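Local coordinates for alpha-galactosidase (Umbelopsis vinacea, PDB 3A5V), which probably removes terminal alpha-linked galactose from oligosaccharides and glycoconjugates, as a tetrameric alpha-galactosidase of glycoside hydrolase family 27, at residues V360-K365 with G384-K389; K56-S61 with G103-L108; N303-K308 with W345-P350. One frame throughout, in Å; residues are numbered along the deposited sequence.

Contact 1 of 3, residues V360-K365 with G384-K389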
loop_
_atom_site.group_PDB
_atom_site.type_symbol
_atom_site.label_atom_id
_atom_site.label_comp_id
_atom_site.label_asym_id
_atom_site.label_seq_id
_atom_site.Cartn_x
_atom_site.Cartn_y
_atom_site.Cartn_z
ATOM N N VAL A 360 38.934 23.663 -3.998
ATOM C CA VAL A 360 37.488 23.658 -4.220
ATOM C C VAL A 360 37.143 24.785 -5.180
ATOM O O VAL A 360 37.562 25.935 -4.979
ATOM C CB VAL A 360 36.710 23.860 -2.895
ATOM C CG1 VAL A 360 35.180 23.842 -3.158
ATOM C CG2 VAL A 360 37.104 22.779 -1.871
ATOM N N ARG A 361 36.384 24.452 -6.218
ATOM C CA ARG A 361 35.958 25.433 -7.223
ATOM C C ARG A 361 34.446 25.656 -7.122
ATOM O O ARG A 361 33.681 24.703 -6.929
ATOM C CB ARG A 361 36.312 24.918 -8.616
ATOM C CG ARG A 361 35.908 25.836 -9.763
ATOM C CD ARG A 361 36.414 25.281 -11.096
ATOM N NE ARG A 361 36.142 26.192 -12.218
ATOM C CZ ARG A 361 36.904 27.236 -12.548
ATOM N NH1 ARG A 361 37.984 27.544 -11.823
ATOM N NH2 ARG A 361 36.569 27.997 -13.591
ATOM N N ASP A 362 34.029 26.909 -7.261
ATOM C CA ASP A 362 32.611 27.253 -7.300
ATOM C C ASP A 362 32.214 27.259 -8.772
ATOM O O ASP A 362 32.697 28.101 -9.546
ATOM C CB ASP A 362 32.366 28.615 -6.639
ATOM C CG ASP A 362 30.883 28.981 -6.539
ATOM O OD1 ASP A 362 30.110 28.736 -7.507
ATOM O OD2 ASP A 362 30.487 29.533 -5.486
ATOM N N LEU A 363 31.344 26.318 -9.150
ATOM C CA LEU A 363 31.003 26.097 -10.564
ATOM C C LEU A 363 30.079 27.149 -11.175
ATOM O O LEU A 363 30.142 27.414 -12.389
ATOM C CB LEU A 363 30.421 24.691 -10.771
ATOM C CG LEU A 363 31.351 23.525 -10.409
ATOM C CD1 LEU A 363 30.744 22.241 -10.943
ATOM C CD2 LEU A 363 32.796 23.716 -10.965
ATOM N N TRP A 364 29.219 27.740 -10.351
ATOM C CA TRP A 364 28.367 28.850 -10.810
ATOM C C TRP A 364 29.176 30.116 -11.047
ATOM O O TRP A 364 29.005 30.782 -12.074
ATOM C CB TRP A 364 27.223 29.130 -9.821
ATOM C CG TRP A 364 26.125 28.091 -9.950
ATOM C CD1 TRP A 364 25.723 27.191 -8.995
ATOM C CD2 TRP A 364 25.327 27.825 -11.116
ATOM N NE1 TRP A 364 24.720 26.393 -9.487
ATOM C CE2 TRP A 364 24.449 26.759 -10.784
ATOM C CE3 TRP A 364 25.250 28.402 -12.399
ATOM C CZ2 TRP A 364 23.511 26.237 -11.693
ATOM C CZ3 TRP A 364 24.313 27.878 -13.317
ATOM C CH2 TRP A 364 23.456 26.805 -12.953
ATOM N N LYS A 365 30.043 30.440 -10.089
ATOM C CA LYS A 365 30.911 31.625 -10.175
ATOM C C LYS A 365 32.057 31.387 -11.146
ATOM O O LYS A 365 32.650 32.347 -11.674
ATOM C CB LYS A 365 31.414 32.026 -8.778
ATOM C CG LYS A 365 30.290 32.537 -7.879
ATOM C CD LYS A 365 30.667 32.703 -6.387
ATOM C CE LYS A 365 29.444 32.400 -5.482
ATOM N NZ LYS A 365 28.340 33.398 -5.585
ATOM N N GLY A 384 18.410 28.399 -1.810
ATOM C CA GLY A 384 19.612 28.541 -2.624
ATOM C C GLY A 384 20.561 27.368 -2.520
ATOM O O GLY A 384 20.392 26.484 -1.653
ATOM N N VAL A 385 21.537 27.354 -3.432
ATOM C CA VAL A 385 22.601 26.342 -3.468
ATOM C C VAL A 385 23.974 26.986 -3.587
ATOM O O VAL A 385 24.096 28.107 -4.084
ATOM C CB VAL A 385 22.442 25.321 -4.662
ATOM C CG1 VAL A 385 21.266 24.328 -4.405
ATOM C CG2 VAL A 385 22.315 26.059 -6.034
ATOM N N ARG A 386 24.995 26.275 -3.113
ATOM C CA ARG A 386 26.358 26.479 -3.601
ATOM C C ARG A 386 26.777 25.150 -4.226
ATOM O O ARG A 386 26.622 24.094 -3.604
ATOM C CB ARG A 386 27.337 26.901 -2.487
ATOM C CG ARG A 386 27.013 28.272 -1.839
ATOM C CD ARG A 386 27.176 29.453 -2.820
ATOM N NE ARG A 386 28.574 29.681 -3.208
ATOM C CZ ARG A 386 29.465 30.352 -2.471
ATOM N NH1 ARG A 386 29.116 30.870 -1.290
ATOM N NH2 ARG A 386 30.710 30.503 -2.920
ATOM N N LEU A 387 27.281 25.224 -5.453
ATOM C CA LEU A 387 27.648 24.058 -6.244
ATOM C C LEU A 387 29.167 24.035 -6.363
ATOM O O LEU A 387 29.764 24.950 -6.968
ATOM C CB LEU A 387 27.010 24.134 -7.647
ATOM C CG LEU A 387 27.487 23.082 -8.663
ATOM C CD1 LEU A 387 27.219 21.661 -8.167
ATOM C CD2 LEU A 387 26.861 23.296 -10.041
ATOM N N LEU A 388 29.782 22.994 -5.801
ATOM C CA LEU A 388 31.230 22.940 -5.650
ATOM C C LEU A 388 31.804 21.741 -6.359
ATOM O O LEU A 388 31.169 20.665 -6.405
ATOM C CB LEU A 388 31.629 22.847 -4.159
ATOM C CG LEU A 388 30.963 23.849 -3.204
ATOM C CD1 LEU A 388 31.315 23.508 -1.744
ATOM C CD2 LEU A 388 31.347 25.300 -3.559
ATOM N N LYS A 389 33.010 21.921 -6.897
ATOM C CA LYS A 389 33.812 20.796 -7.359
ATOM C C LYS A 389 35.116 20.703 -6.569
ATOM O O LYS A 389 35.894 21.663 -6.515
ATOM C CB LYS A 389 34.110 20.911 -8.862
ATOM C CG LYS A 389 34.882 19.698 -9.423
ATOM C CD LYS A 389 35.212 19.916 -10.893
ATOM C CE LYS A 389 36.041 18.767 -11.466
ATOM N NZ LYS A 389 36.299 19.028 -12.902
HETATM O O HOH W 1 27.734 28.041 -6.254
#
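Asp362 OD2 is gripped twice by one guanidinium, Arg386 NE at 3.0 Å and Arg386 NH2 at 2.8 Å, in a side-on salt bridge in which both nitrogens share a single oxygen. It joins the end of strand 358-362 to its antiparallel neighbour 384-390 in the C-terminal beta sandwich. Arg386 is bent at chi2 (-66°) and chi3 (-68°), bringing CD and then NE round toward the acid; carboxylate and guanidinium lie nearly coplanar, and Arg386 NH1 is held separately by Asp379 O. Asp362 OD1 serves the chain as it leaves the strand: Lys365 N reaches it from above the carboxylate plane at 3.1 Å in a nearly straight bond, an Asx motif. A water donates to the same OD1 and accepts from Leu387 N, tying the turn to the neighbouring strand. An alanine at Asp362 would probably leave Arg386 NE and NH2 without their counter-charge and free the Lys365 turn from its side-chain acceptor. Lys365 CE lies over one face of the guanidinium, 3.4 Å from Arg386 NH2. The like charges, Lys365 NZ and Arg386 NE, are 4.4 Å apart, a repulsion the Asp362 charge probably eases. Paired N-H...O bonds link the backbones of Arg361 and Lys389, and Leu363 N adds a bond to Leu387 O. Past the strand, the indole of Trp364 meets Leu387 obliquely, CD1 to CB at 3.6 Å, while Trp364 NE1 bonds to Thr259. Helix 288-294 packs on Leu363, Trp364 and Leu387, so this face of the sheet meets the barrel domain. Nearby, Leu363 CD2 rests 3.7 Å from Lys389 CB; among the residues on the other face, Val360 CG1 sits 3.8 Å from Leu388 CB.

Contact 2 of 3, residues K56-S61 with G103-L108. With MAN (alpha-D-mannopyranose), chain B; MAN (alpha-D-mannopyranose), chain C.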
loop_
_atom_site.group_PDB
_atom_site.type_symbol
_atom_site.label_atom_id
_atom_site.label_comp_id
_atom_site.label_asym_id
_atom_site.label_seq_id
_atom_site.Cartn_x
_atom_site.Cartn_y
_atom_site.Cartn_z
ATOM N N LYS A 56 -3.680 14.893 -35.865
ATOM C CA LYS A 56 -4.915 14.996 -36.632
ATOM C C LYS A 56 -6.057 14.395 -35.799
ATOM O O LYS A 56 -5.823 13.569 -34.893
ATOM C CB LYS A 56 -4.747 14.242 -37.963
ATOM C CG LYS A 56 -5.790 14.569 -39.031
ATOM C CD LYS A 56 -5.359 14.006 -40.385
ATOM C CE LYS A 56 -6.517 14.033 -41.387
ATOM N NZ LYS A 56 -6.016 13.637 -42.725
ATOM N N ASN A 57 -7.288 14.818 -36.084
ATOM C CA ASN A 57 -8.449 14.426 -35.271
ATOM C C ASN A 57 -8.825 12.942 -35.342
ATOM O O ASN A 57 -9.460 12.425 -34.424
ATOM C CB ASN A 57 -9.672 15.290 -35.613
ATOM C CG ASN A 57 -10.228 14.969 -36.990
ATOM O OD1 ASN A 57 -9.489 14.977 -37.978
ATOM N ND2 ASN A 57 -11.527 14.660 -37.061
ATOM N N GLU A 58 -8.440 12.263 -36.422
ATOM C CA GLU A 58 -8.720 10.841 -36.581
ATOM C C GLU A 58 -7.588 10.160 -37.335
ATOM O O GLU A 58 -6.863 10.817 -38.078
ATOM C CB GLU A 58 -10.065 10.603 -37.300
ATOM C CG GLU A 58 -11.331 11.092 -36.520
ATOM C CD GLU A 58 -11.542 10.421 -35.134
ATOM O OE1 GLU A 58 -11.179 9.233 -34.954
ATOM O OE2 GLU A 58 -12.090 11.092 -34.218
ATOM N N ARG A 59 -7.436 8.853 -37.120
ATOM C CA ARG A 59 -6.496 8.025 -37.875
ATOM C C ARG A 59 -6.939 7.872 -39.335
ATOM O O ARG A 59 -8.120 8.030 -39.657
ATOM C CB ARG A 59 -6.358 6.640 -37.239
ATOM C CG ARG A 59 -5.649 6.651 -35.891
ATOM C CD ARG A 59 -5.500 5.249 -35.270
ATOM N NE ARG A 59 -4.730 5.358 -34.031
ATOM C CZ ARG A 59 -3.399 5.362 -33.964
ATOM N NH1 ARG A 59 -2.655 5.179 -35.061
ATOM N NH2 ARG A 59 -2.800 5.512 -32.781
ATOM N N GLU A 60 -5.975 7.581 -40.201
ATOM C CA GLU A 60 -6.245 7.279 -41.599
ATOM C C GLU A 60 -6.931 5.912 -41.691
ATOM O O GLU A 60 -6.904 5.119 -40.738
ATOM C CB GLU A 60 -4.930 7.280 -42.396
ATOM C CG GLU A 60 -4.134 8.596 -42.302
ATOM C CD GLU A 60 -4.955 9.808 -42.747
ATOM O OE1 GLU A 60 -5.513 9.757 -43.860
ATOM O OE2 GLU A 60 -5.057 10.808 -41.999
ATOM N N SER A 61 -7.556 5.636 -42.836
ATOM C CA SER A 61 -8.082 4.288 -43.111
ATOM C C SER A 61 -6.997 3.245 -42.956
ATOM O O SER A 61 -7.266 2.136 -42.507
ATOM C CB SER A 61 -8.672 4.202 -44.524
ATOM O OG SER A 61 -9.886 4.922 -44.575
ATOM N N GLY A 103 -6.323 14.751 -24.671
ATOM C CA GLY A 103 -7.531 14.188 -25.285
ATOM C C GLY A 103 -7.423 13.831 -26.761
ATOM O O GLY A 103 -8.434 13.565 -27.409
ATOM N N HIS A 104 -6.203 13.801 -27.298
ATOM C CA HIS A 104 -5.976 13.401 -28.694
ATOM C C HIS A 104 -5.748 11.896 -28.837
ATOM O O HIS A 104 -5.489 11.210 -27.855
ATOM C CB HIS A 104 -4.827 14.227 -29.271
ATOM C CG HIS A 104 -5.042 15.694 -29.081
ATOM N ND1 HIS A 104 -4.353 16.435 -28.144
ATOM C CD2 HIS A 104 -5.961 16.529 -29.616
ATOM C CE1 HIS A 104 -4.808 17.674 -28.145
ATOM N NE2 HIS A 104 -5.771 17.764 -29.043
ATOM N N ILE A 105 -5.860 11.386 -30.061
ATOM C CA ILE A 105 -5.636 9.961 -30.333
ATOM C C ILE A 105 -4.227 9.555 -29.893
ATOM O O ILE A 105 -3.255 10.232 -30.231
ATOM C CB ILE A 105 -5.850 9.614 -31.841
ATOM C CG1 ILE A 105 -7.241 10.069 -32.324
ATOM C CG2 ILE A 105 -5.585 8.123 -32.120
ATOM C CD1 ILE A 105 -8.408 9.316 -31.713
ATOM N N ALA A 106 -4.141 8.456 -29.138
ATOM C CA ALA A 106 -2.859 7.941 -28.635
ATOM C C ALA A 106 -2.621 6.478 -29.080
ATOM O O ALA A 106 -3.376 5.950 -29.896
ATOM C CB ALA A 106 -2.796 8.086 -27.110
ATOM N N SER A 107 -1.582 5.831 -28.548
ATOM C CA SER A 107 -0.986 4.670 -29.222
ATOM C C SER A 107 -1.251 3.275 -28.654
ATOM O O SER A 107 -0.757 2.299 -29.226
ATOM C CB SER A 107 0.536 4.867 -29.361
ATOM O OG SER A 107 0.835 6.140 -29.933
ATOM N N LEU A 108 -2.001 3.155 -27.553
ATOM C CA LEU A 108 -2.244 1.819 -26.969
ATOM C C LEU A 108 -2.919 0.900 -27.990
ATOM O O LEU A 108 -3.990 1.227 -28.500
ATOM C CB LEU A 108 -3.118 1.904 -25.711
ATOM C CG LEU A 108 -3.329 0.605 -24.914
ATOM C CD1 LEU A 108 -2.008 0.164 -24.266
ATOM C CD2 LEU A 108 -4.433 0.808 -23.853
HETATM C C1 MAN B . -12.234 15.414 -31.226
HETATM C C2 MAN B . -11.533 16.565 -30.496
HETATM C C3 MAN B . -10.035 16.600 -30.813
HETATM C C4 MAN B . -9.374 15.222 -30.737
HETATM C C5 MAN B . -10.246 14.124 -31.362
HETATM C C6 MAN B . -9.686 12.724 -31.134
HETATM O O2 MAN B . -11.710 16.453 -29.095
HETATM O O3 MAN B . -9.381 17.482 -29.923
HETATM O O4 MAN B . -8.147 15.305 -31.425
HETATM O O5 MAN B . -11.593 14.194 -30.889
HETATM O O6 MAN B . -9.722 12.389 -29.762
HETATM C C1 MAN C . -14.951 13.964 -34.717
HETATM C C2 MAN C . -13.671 14.069 -33.865
HETATM C C3 MAN C . -13.515 15.461 -33.226
HETATM C C4 MAN C . -13.746 16.574 -34.249
HETATM C C5 MAN C . -15.022 16.335 -35.065
HETATM C C6 MAN C . -15.225 17.400 -36.146
HETATM O O2 MAN C . -12.533 13.751 -34.639
HETATM O O3 MAN C . -12.233 15.655 -32.654
HETATM O O4 MAN C . -13.823 17.802 -33.559
HETATM O O5 MAN C . -15.026 15.033 -35.650
HETATM O O6 MAN C . -14.239 17.268 -37.150
HETATM O O HOH W 2 -6.328 13.461 -32.177
#
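Ile105 and Arg59 bring together two loops of the barrel domain, one after strand 47-49 and the other after strand 89-95. The CB of Ile105 points toward the facing loop, and its branches divide between two neighbours. In the conformer described here, one of two modelled, CG2 is anti to the backbone N and meets Arg59 at NE, 3.5 Å away. The other branch of this conformer turns toward a mannose: Ile105 CD1 is 3.7 Å from C6 of the chain B sugar, and Ile105 CG1 also lies near Asn57 O. Arg59 runs extended from CG to NE, chi2 -179°, and crosses Ile105 obliquely before its NH2 donates to Ala106 O at 3.0 Å. That carbonyl lies in the guanidinium plane, but the donor stands above the carbonyl plane, 52° out of it. Arg59 NH1 is occupied by the carboxylate of Asp114 and by Lys63 O, and Tyr110 makes a cation-pi contact with the same group, so the cation has several partners. Glu58, third in buried surface, faces the other mannose. The chain C sugar O2 donates to Glu58 OE2 at 2.7 Å and accepts from Asn57 ND2 at 2.8 Å, so one hydroxyl is used both ways. Its O3 carries C1 of the chain B mannose, whose own O6 donates to Gly103 O at 2.9 Å. A water completes the bridge, donating to Lys56 O, accepting from Ile105 N and hydrogen-bonded to O4 of the chain B mannose. The direct contact between the loops is thus small, Ile105 against Arg59 and one Arg59 to Ala106 hydrogen bond, and much of the polar joining runs through sugar hydroxyls and water, consistent with the mannose end of an N-linked glycan settling across both loops.

Contact 3 of 3, residues N303-K308 with W345-P350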
loop_
_atom_site.group_PDB
_atom_site.type_symbol
_atom_site.label_atom_id
_atom_site.label_comp_id
_atom_site.label_asym_id
_atom_site.label_seq_id
_atom_site.Cartn_x
_atom_site.Cartn_y
_atom_site.Cartn_z
ATOM N N ASN A 303 24.510 11.942 -4.243
ATOM C CA ASN A 303 23.664 11.388 -3.176
ATOM C C ASN A 303 23.352 12.431 -2.108
ATOM O O ASN A 303 24.207 13.261 -1.813
ATOM C CB ASN A 303 24.369 10.191 -2.493
ATOM C CG ASN A 303 24.752 9.105 -3.481
ATOM O OD1 ASN A 303 25.930 8.719 -3.610
ATOM N ND2 ASN A 303 23.772 8.627 -4.206
ATOM N N ARG A 304 22.153 12.382 -1.512
ATOM C CA ARG A 304 21.858 13.274 -0.386
ATOM C C ARG A 304 22.443 12.669 0.912
ATOM O O ARG A 304 21.989 11.626 1.391
ATOM C CB ARG A 304 20.349 13.569 -0.251
ATOM C CG ARG A 304 20.020 14.607 0.842
ATOM C CD ARG A 304 18.642 15.237 0.659
ATOM N NE ARG A 304 17.548 14.414 1.180
ATOM C CZ ARG A 304 16.249 14.663 0.968
ATOM N NH1 ARG A 304 15.859 15.689 0.209
ATOM N NH2 ARG A 304 15.335 13.854 1.486
ATOM N N ILE A 305 23.444 13.336 1.463
ATOM C CA ILE A 305 24.220 12.840 2.602
ATOM C C ILE A 305 23.487 13.085 3.927
ATOM O O ILE A 305 23.451 12.203 4.784
ATOM C CB ILE A 305 25.626 13.509 2.644
ATOM C CG1 ILE A 305 26.368 13.238 1.331
ATOM C CG2 ILE A 305 26.463 13.015 3.864
ATOM C CD1 ILE A 305 26.388 11.736 0.917
ATOM N N TRP A 306 22.894 14.265 4.073
ATOM C CA TRP A 306 22.051 14.551 5.234
ATOM C C TRP A 306 21.003 15.612 4.978
ATOM O O TRP A 306 21.073 16.369 3.992
ATOM C CB TRP A 306 22.869 14.916 6.497
ATOM C CG TRP A 306 23.967 15.982 6.389
ATOM C CD1 TRP A 306 25.307 15.760 6.535
ATOM C CD2 TRP A 306 23.818 17.415 6.220
ATOM N NE1 TRP A 306 26.002 16.945 6.457
ATOM C CE2 TRP A 306 25.117 17.972 6.238
ATOM C CE3 TRP A 306 22.719 18.272 6.026
ATOM C CZ2 TRP A 306 25.354 19.353 6.093
ATOM C CZ3 TRP A 306 22.949 19.647 5.875
ATOM C CH2 TRP A 306 24.265 20.171 5.904
ATOM N N VAL A 307 20.013 15.623 5.868
ATOM C CA VAL A 307 19.048 16.712 5.996
ATOM C C VAL A 307 19.153 17.211 7.444
ATOM O O VAL A 307 19.078 16.408 8.382
ATOM C CB VAL A 307 17.580 16.250 5.732
ATOM C CG1 VAL A 307 16.582 17.421 5.950
ATOM C CG2 VAL A 307 17.418 15.737 4.328
ATOM N N LYS A 308 19.346 18.515 7.624
ATOM C CA LYS A 308 19.421 19.109 8.964
ATOM C C LYS A 308 18.491 20.312 8.968
ATOM O O LYS A 308 18.831 21.366 8.439
ATOM C CB LYS A 308 20.852 19.537 9.316
ATOM C CG LYS A 308 21.852 18.378 9.458
ATOM C CD LYS A 308 23.294 18.902 9.626
ATOM C CE LYS A 308 24.309 17.747 9.771
ATOM N NZ LYS A 308 25.693 18.306 9.985
ATOM N N TRP A 345 32.630 12.239 1.971
ATOM C CA TRP A 345 33.027 10.862 1.638
ATOM C C TRP A 345 32.524 9.826 2.675
ATOM O O TRP A 345 33.215 8.837 2.978
ATOM C CB TRP A 345 34.561 10.772 1.434
ATOM C CG TRP A 345 34.983 11.507 0.177
ATOM C CD1 TRP A 345 34.884 11.049 -1.102
ATOM C CD2 TRP A 345 35.525 12.826 0.089
ATOM N NE1 TRP A 345 35.345 11.992 -1.986
ATOM C CE2 TRP A 345 35.746 13.096 -1.287
ATOM C CE3 TRP A 345 35.854 13.811 1.035
ATOM C CZ2 TRP A 345 36.270 14.306 -1.743
ATOM C CZ3 TRP A 345 36.375 15.021 0.586
ATOM C CH2 TRP A 345 36.590 15.254 -0.798
ATOM N N VAL A 346 31.309 10.041 3.194
ATOM C CA VAL A 346 30.739 9.139 4.211
ATOM C C VAL A 346 30.790 7.644 3.833
ATOM O O VAL A 346 31.110 6.816 4.683
ATOM C CB VAL A 346 29.283 9.556 4.661
ATOM C CG1 VAL A 346 28.279 9.562 3.479
ATOM C CG2 VAL A 346 28.776 8.680 5.840
ATOM N N TYR A 347 30.494 7.299 2.575
ATOM C CA TYR A 347 30.414 5.890 2.188
ATOM C C TYR A 347 31.795 5.231 2.153
ATOM O O TYR A 347 31.901 3.995 2.144
ATOM C CB TYR A 347 29.637 5.709 0.875
ATOM C CG TYR A 347 28.260 6.359 0.952
ATOM C CD1 TYR A 347 27.344 5.987 1.951
ATOM C CD2 TYR A 347 27.892 7.364 0.054
ATOM C CE1 TYR A 347 26.099 6.611 2.052
ATOM C CE2 TYR A 347 26.636 7.966 0.122
ATOM C CZ TYR A 347 25.758 7.594 1.133
ATOM O OH TYR A 347 24.536 8.203 1.202
ATOM N N ASN A 348 32.840 6.061 2.162
ATOM C CA ASN A 348 34.219 5.559 2.235
ATOM C C ASN A 348 34.770 5.399 3.646
ATOM O O ASN A 348 35.875 4.892 3.807
ATOM C CB ASN A 348 35.173 6.446 1.430
ATOM C CG ASN A 348 34.878 6.421 -0.054
ATOM O OD1 ASN A 348 34.253 7.343 -0.589
ATOM N ND2 ASN A 348 35.341 5.382 -0.732
ATOM N N LEU A 349 34.038 5.848 4.665
ATOM C CA LEU A 349 34.549 5.750 6.040
ATOM C C LEU A 349 34.867 4.286 6.402
ATOM O O LEU A 349 34.124 3.377 6.003
ATOM C CB LEU A 349 33.556 6.360 7.038
ATOM C CG LEU A 349 33.428 7.880 6.969
ATOM C CD1 LEU A 349 32.231 8.329 7.790
ATOM C CD2 LEU A 349 34.729 8.581 7.441
ATOM N N PRO A 350 35.954 4.048 7.172
ATOM C CA PRO A 350 36.828 4.998 7.847
ATOM C C PRO A 350 38.005 5.510 6.988
ATOM O O PRO A 350 38.864 6.230 7.505
ATOM C CB PRO A 350 37.371 4.151 8.994
ATOM C CG PRO A 350 37.613 2.812 8.316
ATOM C CD PRO A 350 36.367 2.653 7.444
#
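Ile305 and Val346 meet tip to tip, forming the apolar part of this contact: Val346 CG1 lies 3.9 Å from Ile305 CD1. The same Ile305 CD1 also touches Tyr347, 3.9 Å from ring atom CE2, as the two side chains slide past each other in opposite directions. Val346 CG1 sits between the backbone N and the carbonyl carbon (chi1 60°), and besides meeting Ile305 it lies over the centre of one face of the Tyr347 ring, 3.8 Å above the plane. One methyl therefore packs against both the isoleucine and the phenol.

Among the polar groups, Asn303 OD1 comes obliquely to the ring, 3.9 Å from Tyr347 CE2, with the amide plane turned 83° from that of the ring. Tyr347 OH finds its partner across a subunit boundary, in a hydrogen bond with Asp198 of the second subunit. Arg214 of that subunit makes a cation-pi contact with the Tyr347 ring, and its Arg196 donates to Ile305 O.

Backbone bonds shape the second segment from within. Asn348 N to Trp345 O and Leu349 N to Val346 O turn the chain just after helix 341-344, and this short 3-10 turn presents both Val346 and Tyr347 toward the strand.

What results is an outermost strand of the six-stranded antiparallel sheet of the C-terminal domain, 303-308, packed against a 3-10 turn of the same domain, both taking part in the subunit interface of the tetramer.

Overall arrangement
Along the chain the contacts come in the order 2, 3, 1, each closing before the next opens. Contact 2 belongs to the beta/alpha barrel, in loops that follow neighbouring strands of its parallel sheet. Contacts 1 and 3 lie in the C-terminal region, on the opposite side of the chain's centre, their centres 47 Å and 50 Å from that of contact 2. They are 18 Å apart, centre to centre, and reach the same six-stranded antiparallel sheet: contact 1 through strands 358-362 and 384-390, contact 3 through 303-308, one of its two outermost strands. Contact 1 thus faces the barrel within the chain, contact 3 a second subunit, and contact 2 bound mannose.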